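Side-chain contacts in salicylic acid-binding protein 2 (Nicotiana tabacum, PDB 1XKL), which hydrolyses methyl salicylate to salicylate and methanol, releasing the active hormone that triggers systemic acquired resistance in plant immunity: residues E120-N123 with E124-A128; E129-L132 with D133-F136; M149-G152 with P153-A157; K211-E215 with E216-W220. All blocks are in the same frame, centred on the assembly; numbering follows the deposited sequence.

Interaction 1: E120-N123 with E124-A128; sequences EQYN and ERTPA. With STH (2-amino-4H-1,3-benzoxathiin-4-ol), chain E.
Thr126 folds back over the aromatic ring of Tyr122 just where helix 117-124 gives way to a loop. Its CB stands 4.2 Å from the Tyr122 ring centroid, close to the ring normal, a CH-pi contact over the face. From CB the branches part. OG1 lies beside the backbone N (chi1 -78°), which lets it donate to Tyr122 O at 2.9 Å while it sits over the same ring, 3.3 Å from Tyr122 CE1. CG2 runs on toward the phenol end and comes 3.9 Å from Tyr122 OH. Threonine suits the place because one small residue offers both a hydroxyl for a carbonyl at the helix end and a methyl for the ring. Tyr122 O also accepts from Arg125 N, the two donors reaching it from opposite faces of its carbonyl plane, so this buried residue's carbonyl is gripped twice as the regular helical bonding runs out. Nearer the surface, a water donates to both Gln121 OE1 and Glu124 OE1, bridging an amide and a carboxylate whose planes stand 75° apart. Such long polar chains fit a partly solvated helix end. With CG of Tyr122 opposite the backbone N (chi1 170°), the ring points to the pocket; its OH is hydrogen-bonded to Gly212 O, and the same oxygen lies 3.4 Å from STH C5. Phe107 meets the ring edge-to-face. The arrangement is a helix C-terminal end whose carbonyl is bonded by a threonine hydroxyl, beside the ligand pocket of an alpha/beta hydrolase, to which it lends Tyr122.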
loop_
_atom_site.group_PDB
_atom_site.type_symbol
_atom_site.label_atom_id
_atom_site.label_comp_id
_atom_site.label_asym_id
_atom_site.label_seq_id
_atom_site.Cartn_x
_atom_site.Cartn_y
_atom_site.Cartn_z
ATOM N N GLU A 120 30.892 20.695 11.475
ATOM C CA GLU A 120 31.950 19.699 11.669
ATOM C C GLU A 120 32.306 19.610 13.145
ATOM O O GLU A 120 32.468 18.521 13.689
ATOM C CB GLU A 120 33.189 20.081 10.846
ATOM C CG GLU A 120 33.027 19.812 9.356
ATOM C CD GLU A 120 34.142 20.412 8.512
ATOM O OE1 GLU A 120 34.282 19.996 7.345
ATOM O OE2 GLU A 120 34.868 21.300 9.007
ATOM N N GLN A 121 32.418 20.762 13.796
ATOM C CA GLN A 121 32.739 20.776 15.212
ATOM C C GLN A 121 31.618 20.107 15.999
ATOM O O GLN A 121 31.872 19.231 16.830
ATOM C CB GLN A 121 32.964 22.213 15.683
ATOM C CG GLN A 121 34.249 22.826 15.134
ATOM C CD GLN A 121 35.485 22.069 15.599
ATOM O OE1 GLN A 121 35.752 21.973 16.797
ATOM N NE2 GLN A 121 36.240 21.522 14.651
ATOM N N TYR A 122 30.375 20.507 15.731
ATOM C CA TYR A 122 29.222 19.917 16.414
ATOM C C TYR A 122 29.307 18.388 16.394
ATOM O O TYR A 122 29.194 17.736 17.427
ATOM C CB TYR A 122 27.919 20.353 15.735
ATOM C CG TYR A 122 26.706 19.605 16.238
ATOM C CD1 TYR A 122 26.147 19.901 17.477
ATOM C CD2 TYR A 122 26.164 18.550 15.506
ATOM C CE1 TYR A 122 25.083 19.164 17.981
ATOM C CE2 TYR A 122 25.101 17.803 15.997
ATOM C CZ TYR A 122 24.566 18.113 17.238
ATOM O OH TYR A 122 23.538 17.354 17.745
ATOM N N ASN A 123 29.501 17.828 15.204
ATOM C CA ASN A 123 29.583 16.384 15.043
ATOM C C ASN A 123 30.760 15.757 15.771
ATOM O O ASN A 123 30.664 14.628 16.247
ATOM C CB ASN A 123 29.654 16.026 13.563
ATOM C CG ASN A 123 28.370 16.344 12.831
ATOM O OD1 ASN A 123 27.300 15.843 13.183
ATOM N ND2 ASN A 123 28.467 17.181 11.805
ATOM N N GLU A 124 31.868 16.486 15.852
ATOM C CA GLU A 124 33.058 15.976 16.524
ATOM C C GLU A 124 32.870 15.890 18.026
ATOM O O GLU A 124 33.575 15.138 18.696
ATOM C CB GLU A 124 34.267 16.848 16.189
ATOM C CG GLU A 124 34.881 16.507 14.845
ATOM C CD GLU A 124 35.833 17.567 14.350
ATOM O OE1 GLU A 124 36.752 17.953 15.107
ATOM O OE2 GLU A 124 35.667 18.012 13.195
ATOM N N ARG A 125 31.939 16.664 18.573
ATOM C CA ARG A 125 31.708 16.569 20.006
ATOM C C ARG A 125 30.299 16.083 20.291
ATOM O O ARG A 125 29.725 16.399 21.329
ATOM C CB ARG A 125 31.978 17.901 20.719
ATOM C CG ARG A 125 31.373 19.114 20.086
ATOM C CD ARG A 125 32.465 20.013 19.538
ATOM N NE ARG A 125 33.418 20.421 20.559
ATOM C CZ ARG A 125 34.432 21.251 20.337
ATOM N NH1 ARG A 125 34.608 21.752 19.123
ATOM N NH2 ARG A 125 35.275 21.578 21.326
ATOM N N THR A 126 29.769 15.295 19.358
ATOM C CA THR A 126 28.430 14.715 19.446
ATOM C C THR A 126 28.495 13.234 19.071
ATOM O O THR A 126 28.705 12.887 17.900
ATOM C CB THR A 126 27.446 15.448 18.485
ATOM O OG1 THR A 126 27.052 16.695 19.077
ATOM C CG2 THR A 126 26.210 14.594 18.202
ATOM N N PRO A 127 28.317 12.341 20.056
ATOM C CA PRO A 127 28.362 10.896 19.807
ATOM C C PRO A 127 27.295 10.388 18.845
ATOM O O PRO A 127 26.158 10.865 18.844
ATOM C CB PRO A 127 28.237 10.296 21.207
ATOM C CG PRO A 127 27.454 11.326 21.953
ATOM C CD PRO A 127 28.066 12.620 21.480
ATOM N N ALA A 128 27.671 9.414 18.024
ATOM C CA ALA A 128 26.759 8.848 17.042
ATOM C C ALA A 128 25.477 8.275 17.644
ATOM O O ALA A 128 24.550 7.927 16.909
ATOM C CB ALA A 128 27.477 7.777 16.231
HETATM C C8 STH E . 19.548 20.979 13.094
HETATM O O8 STH E . 20.392 21.055 12.029
HETATM C C1 STH E . 19.863 20.143 14.288
HETATM C C2 STH E . 18.904 20.090 15.419
HETATM C C3 STH E . 19.207 19.290 16.558
HETATM C C4 STH E . 20.412 18.522 16.601
HETATM C C5 STH E . 21.338 18.560 15.513
HETATM C C6 STH E . 21.064 19.345 14.373
HETATM C C7 STH E . 17.567 21.890 14.462
HETATM O O2 STH E . 17.703 20.846 15.413
HETATM N N7 STH E . 16.212 22.073 14.226
HETATM S S7 STH E . 18.363 21.731 13.067
HETATM O O HOH W 1 37.043 19.069 17.519
#

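Interaction 2: E129-L132 with D133-F136; sequences ENWL and DTQF
The rings of Trp131 and Phe136 meet edge-to-face, their planes 89° apart and the centroid of the tryptophan six-membered ring 5.0 Å from that of Phe136. Phe136 presents its edge, with CZ above the middle of the indole and CE2 3.8 Å from Trp131 CD2. A broad indole suits the receiving side, since its fused rings give the slimmer phenyl edge a wide pi face to rest on. Thr134 approaches the same indole differently: OG1 lies near the ring plane, 3.9 Å from Trp131 CE3, and CG2 is 4.0 Å from that carbon. With OG1 beside its own backbone N (chi1 -64°), Thr134 turns two donors on one acceptor. OG1 gives a 2.7 Å bond to Trp131 O, in the carbonyl plane and on a lone pair, whereas Thr134 N bonds to Trp131 O at 2.9 Å from above that plane. The second bond closes a type II' turn from Trp131 to Thr134. A water spans the turn by donating to both Leu132 O and Thr134 O. Asp133 turns its carboxylate to the start of helix 153-160, accepting from Lys154 N and Phe155 N. The contact thus combines two chemistries: directional bonds to a single carbonyl fix the turn, and the quadrupolar attraction expected between a ring edge and a pi face probably contributes to keeping the indole, which also touches the bound ligand, in place.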
loop_
_atom_site.group_PDB
_atom_site.type_symbol
_atom_site.label_atom_id
_atom_site.label_comp_id
_atom_site.label_asym_id
_atom_site.label_seq_id
_atom_site.Cartn_x
_atom_site.Cartn_y
_atom_site.Cartn_z
ATOM N N GLU A 129 25.417 8.181 18.970
ATOM C CA GLU A 129 24.228 7.643 19.627
ATOM C C GLU A 129 23.254 8.726 20.059
ATOM O O GLU A 129 22.131 8.430 20.474
ATOM C CB GLU A 129 24.610 6.803 20.848
ATOM C CG GLU A 129 25.506 5.625 20.525
ATOM C CD GLU A 129 25.332 4.472 21.501
ATOM O OE1 GLU A 129 25.457 4.698 22.728
ATOM O OE2 GLU A 129 25.071 3.342 21.031
ATOM N N ASN A 130 23.682 9.979 19.972
ATOM C CA ASN A 130 22.811 11.079 20.355
ATOM C C ASN A 130 21.717 11.234 19.298
ATOM O O ASN A 130 20.697 11.873 19.547
ATOM C CB ASN A 130 23.605 12.384 20.464
ATOM C CG ASN A 130 22.879 13.444 21.285
ATOM O OD1 ASN A 130 22.657 13.264 22.484
ATOM N ND2 ASN A 130 22.503 14.553 20.643
ATOM N N TRP A 131 21.930 10.636 18.126
ATOM C CA TRP A 131 20.971 10.731 17.023
ATOM C C TRP A 131 19.761 9.814 17.148
ATOM O O TRP A 131 18.743 10.023 16.482
ATOM C CB TRP A 131 21.664 10.462 15.684
ATOM C CG TRP A 131 22.652 11.522 15.304
ATOM C CD1 TRP A 131 24.015 11.428 15.342
ATOM C CD2 TRP A 131 22.353 12.852 14.867
ATOM N NE1 TRP A 131 24.584 12.618 14.956
ATOM C CE2 TRP A 131 23.587 13.510 14.658
ATOM C CE3 TRP A 131 21.162 13.555 14.631
ATOM C CZ2 TRP A 131 23.667 14.838 14.225
ATOM C CZ3 TRP A 131 21.242 14.877 14.200
ATOM C CH2 TRP A 131 22.491 15.503 14.001
ATOM N N LEU A 132 19.881 8.798 17.993
ATOM C CA LEU A 132 18.804 7.844 18.218
ATOM C C LEU A 132 18.236 7.270 16.925
ATOM O O LEU A 132 18.958 6.664 16.137
ATOM C CB LEU A 132 17.684 8.497 19.039
ATOM C CG LEU A 132 18.031 8.924 20.468
ATOM C CD1 LEU A 132 16.787 9.433 21.174
ATOM C CD2 LEU A 132 18.621 7.753 21.228
ATOM N N ASP A 133 16.944 7.468 16.700
ATOM C CA ASP A 133 16.311 6.929 15.507
ATOM C C ASP A 133 16.316 7.864 14.306
ATOM O O ASP A 133 15.499 7.711 13.401
ATOM C CB ASP A 133 14.874 6.527 15.827
ATOM C CG ASP A 133 14.050 7.690 16.325
ATOM O OD1 ASP A 133 12.834 7.507 16.524
ATOM O OD2 ASP A 133 14.621 8.786 16.518
ATOM N N THR A 134 17.227 8.830 14.291
ATOM C CA THR A 134 17.311 9.763 13.174
ATOM C C THR A 134 17.835 9.043 11.929
ATOM O O THR A 134 18.752 8.230 12.024
ATOM C CB THR A 134 18.244 10.935 13.506
ATOM O OG1 THR A 134 17.696 11.684 14.597
ATOM C CG2 THR A 134 18.406 11.840 12.299
ATOM N N GLN A 135 17.257 9.347 10.769
ATOM C CA GLN A 135 17.659 8.709 9.521
ATOM C C GLN A 135 18.571 9.531 8.627
ATOM O O GLN A 135 18.257 10.664 8.268
ATOM C CB GLN A 135 16.438 8.325 8.688
ATOM C CG GLN A 135 15.574 7.220 9.249
ATOM C CD GLN A 135 14.604 6.693 8.206
ATOM O OE1 GLN A 135 15.018 6.116 7.190
ATOM N NE2 GLN A 135 13.309 6.896 8.441
ATOM N N PHE A 136 19.696 8.939 8.247
ATOM C CA PHE A 136 20.651 9.586 7.362
ATOM C C PHE A 136 20.721 8.758 6.077
ATOM O O PHE A 136 21.336 7.691 6.050
ATOM C CB PHE A 136 22.022 9.652 8.041
ATOM C CG PHE A 136 22.124 10.720 9.093
ATOM C CD1 PHE A 136 22.314 12.048 8.729
ATOM C CD2 PHE A 136 22.004 10.405 10.444
ATOM C CE1 PHE A 136 22.376 13.054 9.692
ATOM C CE2 PHE A 136 22.064 11.404 11.417
ATOM C CZ PHE A 136 22.251 12.731 11.039
HETATM O O HOH W 2 20.567 7.704 14.049
#

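Interaction 3: M149-G152 with P153-A157; sequences MFFG and PKFLA. With STH (2-amino-4H-1,3-benzoxathiin-4-ol), chain E.
The Phe151 ring carries Phe155 over one face, with Phe155 CE1 3.4 Å above its plane and shifted toward the rim. The rings are inclined by 37°, their centroids 4.9 Å apart, so they overlap only partly. At the edge of the Phe155 ring, near its plane, lies STH C4, 3.9 Å from Phe155 CZ; Phe151 CZ comes within 3.6 Å of STH C2. Flat, apolar phenylalanines suit this wall because they can line the benzoxathiin while packing on each other. Leu156 meets Phe151 from another direction, its CD2 4.0 Å from Phe151 CB. Phe155 gets there because its CG stands opposite the backbone N (chi1 -178°), carrying the ring from the first turn back over Phe151. Met149, present here as selenomethionine, brings CE to 3.8 Å from STH O8. Gly152, at the N-cap position, accepts a 3.1 Å bond at O from Leu156 N, and Pro153, which has no N-H to leave unbonded, fits the first turn. The whole unit joins strand 147-150, paired antiparallel with strand 135-138, to helix 153-160, whose Leu156 also packs on helix 166-175.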
loop_
_atom_site.group_PDB
_atom_site.type_symbol
_atom_site.label_atom_id
_atom_site.label_comp_id
_atom_site.label_asym_id
_atom_site.label_seq_id
_atom_site.Cartn_x
_atom_site.Cartn_y
_atom_site.Cartn_z
HETATM N N MSE A 149 18.766 14.217 6.187
HETATM C CA MSE A 149 18.619 13.982 7.620
HETATM C C MSE A 149 17.138 14.050 7.982
HETATM O O MSE A 149 16.458 15.012 7.631
HETATM C CB MSE A 149 19.404 15.041 8.405
HETATM C CG MSE A 149 19.305 14.913 9.914
HETATM SE SE MSE A 149 20.369 16.264 10.845
HETATM C CE MSE A 149 19.430 17.835 10.211
ATOM N N PHE A 150 16.641 13.030 8.670
ATOM C CA PHE A 150 15.231 12.993 9.051
ATOM C C PHE A 150 15.072 12.560 10.495
ATOM O O PHE A 150 15.263 11.389 10.829
ATOM C CB PHE A 150 14.464 12.041 8.122
ATOM C CG PHE A 150 12.974 12.003 8.366
ATOM C CD1 PHE A 150 12.267 13.166 8.643
ATOM C CD2 PHE A 150 12.275 10.802 8.279
ATOM C CE1 PHE A 150 10.882 13.139 8.831
ATOM C CE2 PHE A 150 10.887 10.763 8.464
ATOM C CZ PHE A 150 10.195 11.934 8.740
ATOM N N PHE A 151 14.734 13.514 11.359
ATOM C CA PHE A 151 14.555 13.225 12.778
ATOM C C PHE A 151 13.504 12.138 12.992
ATOM O O PHE A 151 12.480 12.110 12.312
ATOM C CB PHE A 151 14.130 14.490 13.540
ATOM C CG PHE A 151 15.131 15.608 13.480
ATOM C CD1 PHE A 151 16.489 15.336 13.315
ATOM C CD2 PHE A 151 14.726 16.931 13.625
ATOM C CE1 PHE A 151 17.426 16.367 13.296
ATOM C CE2 PHE A 151 15.655 17.969 13.608
ATOM C CZ PHE A 151 17.012 17.686 13.442
ATOM N N GLY A 152 13.778 11.241 13.932
ATOM C CA GLY A 152 12.843 10.179 14.239
ATOM C C GLY A 152 12.056 10.581 15.472
ATOM O O GLY A 152 12.423 11.549 16.143
ATOM N N PRO A 153 10.971 9.865 15.804
ATOM C CA PRO A 153 10.144 10.175 16.976
ATOM C C PRO A 153 10.880 10.150 18.321
ATOM O O PRO A 153 10.630 10.992 19.186
ATOM C CB PRO A 153 9.026 9.134 16.893
ATOM C CG PRO A 153 9.668 7.992 16.146
ATOM C CD PRO A 153 10.425 8.711 15.070
ATOM N N LYS A 154 11.773 9.178 18.494
ATOM C CA LYS A 154 12.553 9.053 19.726
ATOM C C LYS A 154 13.463 10.272 19.865
ATOM O O LYS A 154 13.526 10.902 20.925
ATOM C CB LYS A 154 13.417 7.782 19.686
ATOM C CG LYS A 154 12.659 6.482 19.411
ATOM C CD LYS A 154 11.664 6.187 20.520
ATOM C CE LYS A 154 10.900 4.888 20.260
ATOM N NZ LYS A 154 11.790 3.675 20.253
ATOM N N PHE A 155 14.159 10.604 18.783
ATOM C CA PHE A 155 15.074 11.741 18.784
ATOM C C PHE A 155 14.349 13.020 19.156
ATOM O O PHE A 155 14.870 13.841 19.913
ATOM C CB PHE A 155 15.735 11.902 17.415
ATOM C CG PHE A 155 16.735 13.030 17.349
ATOM C CD1 PHE A 155 16.412 14.234 16.733
ATOM C CD2 PHE A 155 18.006 12.881 17.905
ATOM C CE1 PHE A 155 17.345 15.271 16.656
ATOM C CE2 PHE A 155 18.945 13.910 17.835
ATOM C CZ PHE A 155 18.614 15.107 17.214
ATOM N N LEU A 156 13.144 13.197 18.624
ATOM C CA LEU A 156 12.380 14.395 18.937
ATOM C C LEU A 156 11.975 14.428 20.404
ATOM O O LEU A 156 12.140 15.440 21.081
ATOM C CB LEU A 156 11.113 14.474 18.079
ATOM C CG LEU A 156 11.248 14.719 16.585
ATOM C CD1 LEU A 156 9.870 14.592 15.947
ATOM C CD2 LEU A 156 11.845 16.112 16.325
ATOM N N ALA A 157 11.451 13.316 20.898
ATOM C CA ALA A 157 10.981 13.247 22.278
ATOM C C ALA A 157 12.045 13.307 23.368
ATOM O O ALA A 157 11.813 13.893 24.423
ATOM C CB ALA A 157 10.137 11.999 22.463
HETATM C C8 STH E . 19.548 20.979 13.094
HETATM O O8 STH E . 20.392 21.055 12.029
HETATM C C1 STH E . 19.863 20.143 14.288
HETATM C C2 STH E . 18.904 20.090 15.419
HETATM C C3 STH E . 19.207 19.290 16.558
HETATM C C4 STH E . 20.412 18.522 16.601
HETATM C C5 STH E . 21.338 18.560 15.513
HETATM C C6 STH E . 21.064 19.345 14.373
HETATM C C7 STH E . 17.567 21.890 14.462
HETATM O O2 STH E . 17.703 20.846 15.413
HETATM N N7 STH E . 16.212 22.073 14.226
HETATM S S7 STH E . 18.363 21.731 13.067
#

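Interaction 4: K211-E215 with E216-W220; sequences KGIPE and EFQRW. With STH (2-amino-4H-1,3-benzoxathiin-4-ol), chain E.
Gln218 has CG beside its backbone N (chi1 -69°), which turns its extended chain (chi2 -178°) toward the residues before helix 215-225 and brings the amide to Ile213, just ahead of the Pro214 N-cap. This loop follows strand 202-207 of the alpha/beta hydrolase fold and adjoins Asp210 of the charge relay. Gln218 NE2 donates to Ile213 O at 2.8 Å, almost straight (167°), with the acceptor close to the amide plane. The other end of that amide, OE1, accepts from Cys207 N, so glutamine, donor and acceptor at once, joins the loop to the end of the strand and has its rotation fixed. At the N-cap, Pro214 gives its carbonyl to Gln218 N; its ring limits phi just before the helix, and it has no side-chain acceptor for the first turn. The branched Ile213 reaches two ways. Its CG2 touches the edge of Phe217 at CD2, 3.8 Å away, while CG1 turns to the ligand, 4.0 Å from STH C4. Asp210 OD1 accepts from Gly212 N and Ile213 N, so the loop backbone in turn holds the carboxylate of the charge relay. On the helix flank next to strand 202-207, where both touch Val206, Glu215 and Arg219 run alongside one another, one turn apart. Arg219 NH2, shared with Glu232, forms a salt bridge to Glu215 OE1 at 2.6 Å, meeting that oxygen's anti lone pair with the guanidinium edge.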
loop_
_atom_site.group_PDB
_atom_site.type_symbol
_atom_site.label_atom_id
_atom_site.label_comp_id
_atom_site.label_asym_id
_atom_site.label_seq_id
_atom_site.Cartn_x
_atom_site.Cartn_y
_atom_site.Cartn_z
ATOM N N LYS A 211 19.174 19.465 24.584
ATOM C CA LYS A 211 19.815 18.160 24.452
ATOM C C LYS A 211 20.154 17.840 22.995
ATOM O O LYS A 211 20.828 16.850 22.722
ATOM C CB LYS A 211 18.921 17.038 24.986
ATOM C CG LYS A 211 18.906 16.856 26.494
ATOM C CD LYS A 211 18.471 15.432 26.798
ATOM C CE LYS A 211 18.493 15.136 28.281
ATOM N NZ LYS A 211 17.426 15.896 29.006
ATOM N N GLY A 212 19.675 18.653 22.058
ATOM C CA GLY A 212 19.968 18.394 20.656
ATOM C C GLY A 212 21.323 18.979 20.323
ATOM O O GLY A 212 22.221 18.315 19.794
ATOM N N ILE A 213 21.435 20.261 20.636
ATOM C CA ILE A 213 22.647 21.039 20.466
ATOM C C ILE A 213 22.877 21.479 21.909
ATOM O O ILE A 213 22.400 22.529 22.336
ATOM C CB ILE A 213 22.416 22.275 19.583
ATOM C CG1 ILE A 213 21.911 21.847 18.201
ATOM C CG2 ILE A 213 23.698 23.071 19.468
ATOM C CD1 ILE A 213 21.830 22.992 17.195
ATOM N N PRO A 214 23.585 20.652 22.687
ATOM C CA PRO A 214 23.887 20.916 24.098
ATOM C C PRO A 214 24.457 22.296 24.406
ATOM O O PRO A 214 25.107 22.915 23.564
ATOM C CB PRO A 214 24.822 19.765 24.480
ATOM C CG PRO A 214 25.389 19.301 23.162
ATOM C CD PRO A 214 24.230 19.411 22.230
ATOM N N GLU A 215 24.178 22.775 25.617
ATOM C CA GLU A 215 24.627 24.088 26.077
ATOM C C GLU A 215 26.111 24.286 25.859
ATOM O O GLU A 215 26.555 25.354 25.425
ATOM C CB GLU A 215 24.332 24.267 27.567
ATOM C CG GLU A 215 24.730 25.643 28.078
ATOM C CD GLU A 215 24.451 25.839 29.555
ATOM O OE1 GLU A 215 24.530 26.995 30.018
ATOM O OE2 GLU A 215 24.158 24.848 30.253
ATOM N N GLU A 216 26.877 23.248 26.176
ATOM C CA GLU A 216 28.322 23.317 26.031
ATOM C C GLU A 216 28.745 23.729 24.630
ATOM O O GLU A 216 29.628 24.576 24.473
ATOM C CB GLU A 216 28.969 21.978 26.415
ATOM C CG GLU A 216 28.287 20.732 25.849
ATOM C CD GLU A 216 27.264 20.125 26.811
ATOM O OE1 GLU A 216 26.349 20.863 27.255
ATOM O OE2 GLU A 216 27.377 18.910 27.119
ATOM N N PHE A 217 28.114 23.152 23.608
ATOM C CA PHE A 217 28.476 23.501 22.239
ATOM C C PHE A 217 27.982 24.901 21.900
ATOM O O PHE A 217 28.597 25.614 21.107
ATOM C CB PHE A 217 27.902 22.500 21.235
ATOM C CG PHE A 217 28.326 22.772 19.823
ATOM C CD1 PHE A 217 29.616 22.465 19.397
ATOM C CD2 PHE A 217 27.463 23.405 18.939
ATOM C CE1 PHE A 217 30.037 22.791 18.111
ATOM C CE2 PHE A 217 27.874 23.733 17.654
ATOM C CZ PHE A 217 29.164 23.430 17.236
ATOM N N GLN A 218 26.855 25.285 22.486
ATOM C CA GLN A 218 26.320 26.610 22.255
ATOM C C GLN A 218 27.317 27.627 22.820
ATOM O O GLN A 218 27.671 28.601 22.151
ATOM C CB GLN A 218 24.955 26.760 22.935
ATOM C CG GLN A 218 23.830 25.941 22.301
ATOM C CD GLN A 218 22.501 26.175 22.991
ATOM O OE1 GLN A 218 22.134 27.313 23.271
ATOM N NE2 GLN A 218 21.773 25.105 23.263
ATOM N N ARG A 219 27.785 27.397 24.045
ATOM C CA ARG A 219 28.753 28.310 24.659
ATOM C C ARG A 219 30.080 28.231 23.909
ATOM O O ARG A 219 30.836 29.201 23.866
ATOM C CB ARG A 219 28.963 27.963 26.137
ATOM C CG ARG A 219 27.672 27.643 26.879
ATOM C CD ARG A 219 27.558 28.357 28.218
ATOM N NE ARG A 219 27.097 29.742 28.073
ATOM C CZ ARG A 219 25.970 30.215 28.602
ATOM N NH1 ARG A 219 25.634 31.484 28.422
ATOM N NH2 ARG A 219 25.180 29.414 29.308
ATOM N N TRP A 220 30.355 27.074 23.314
ATOM C CA TRP A 220 31.581 26.892 22.556
ATOM C C TRP A 220 31.588 27.836 21.360
ATOM O O TRP A 220 32.609 28.444 21.043
ATOM C CB TRP A 220 31.703 25.455 22.059
ATOM C CG TRP A 220 32.973 25.221 21.320
ATOM C CD1 TRP A 220 34.186 24.871 21.853
ATOM C CD2 TRP A 220 33.192 25.403 19.916
ATOM N NE1 TRP A 220 35.142 24.832 20.868
ATOM C CE2 TRP A 220 34.561 25.154 19.670
ATOM C CE3 TRP A 220 32.365 25.757 18.843
ATOM C CZ2 TRP A 220 35.122 25.247 18.394
ATOM C CZ3 TRP A 220 32.922 25.851 17.571
ATOM C CH2 TRP A 220 34.289 25.596 17.358
HETATM C C8 STH E . 19.548 20.979 13.094
HETATM O O8 STH E . 20.392 21.055 12.029
HETATM C C1 STH E . 19.863 20.143 14.288
HETATM C C2 STH E . 18.904 20.090 15.419
HETATM C C3 STH E . 19.207 19.290 16.558
HETATM C C4 STH E . 20.412 18.522 16.601
HETATM C C5 STH E . 21.338 18.560 15.513
HETATM C C6 STH E . 21.064 19.345 14.373
HETATM C C7 STH E . 17.567 21.890 14.462
HETATM O O2 STH E . 17.703 20.846 15.413
HETATM N N7 STH E . 16.212 22.073 14.226
HETATM S S7 STH E . 18.363 21.731 13.067
#

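In the fold
All four contacts supply residues to the ligand pocket, and each has a residue touching STH, Trp131 in the case of interaction 2. Interactions 2 and 3 are the closest, their centres about 7 Å apart, joined by Asp133 and by the pairing of strands 135-138 and 147-150. Interaction 1 meets interaction 2 where Tyr122 CE2 packs 3.7 Å from Trp131 CZ2, and interaction 4 where Tyr122 OH lies 2.6 Å from Gly212 O. Interactions 3 and 4, whose centres are about 18 Å apart, do not touch each other, though both reach the ligand. Interaction 4 is bonded to the charge relay, Asp210 accepting from its backbone.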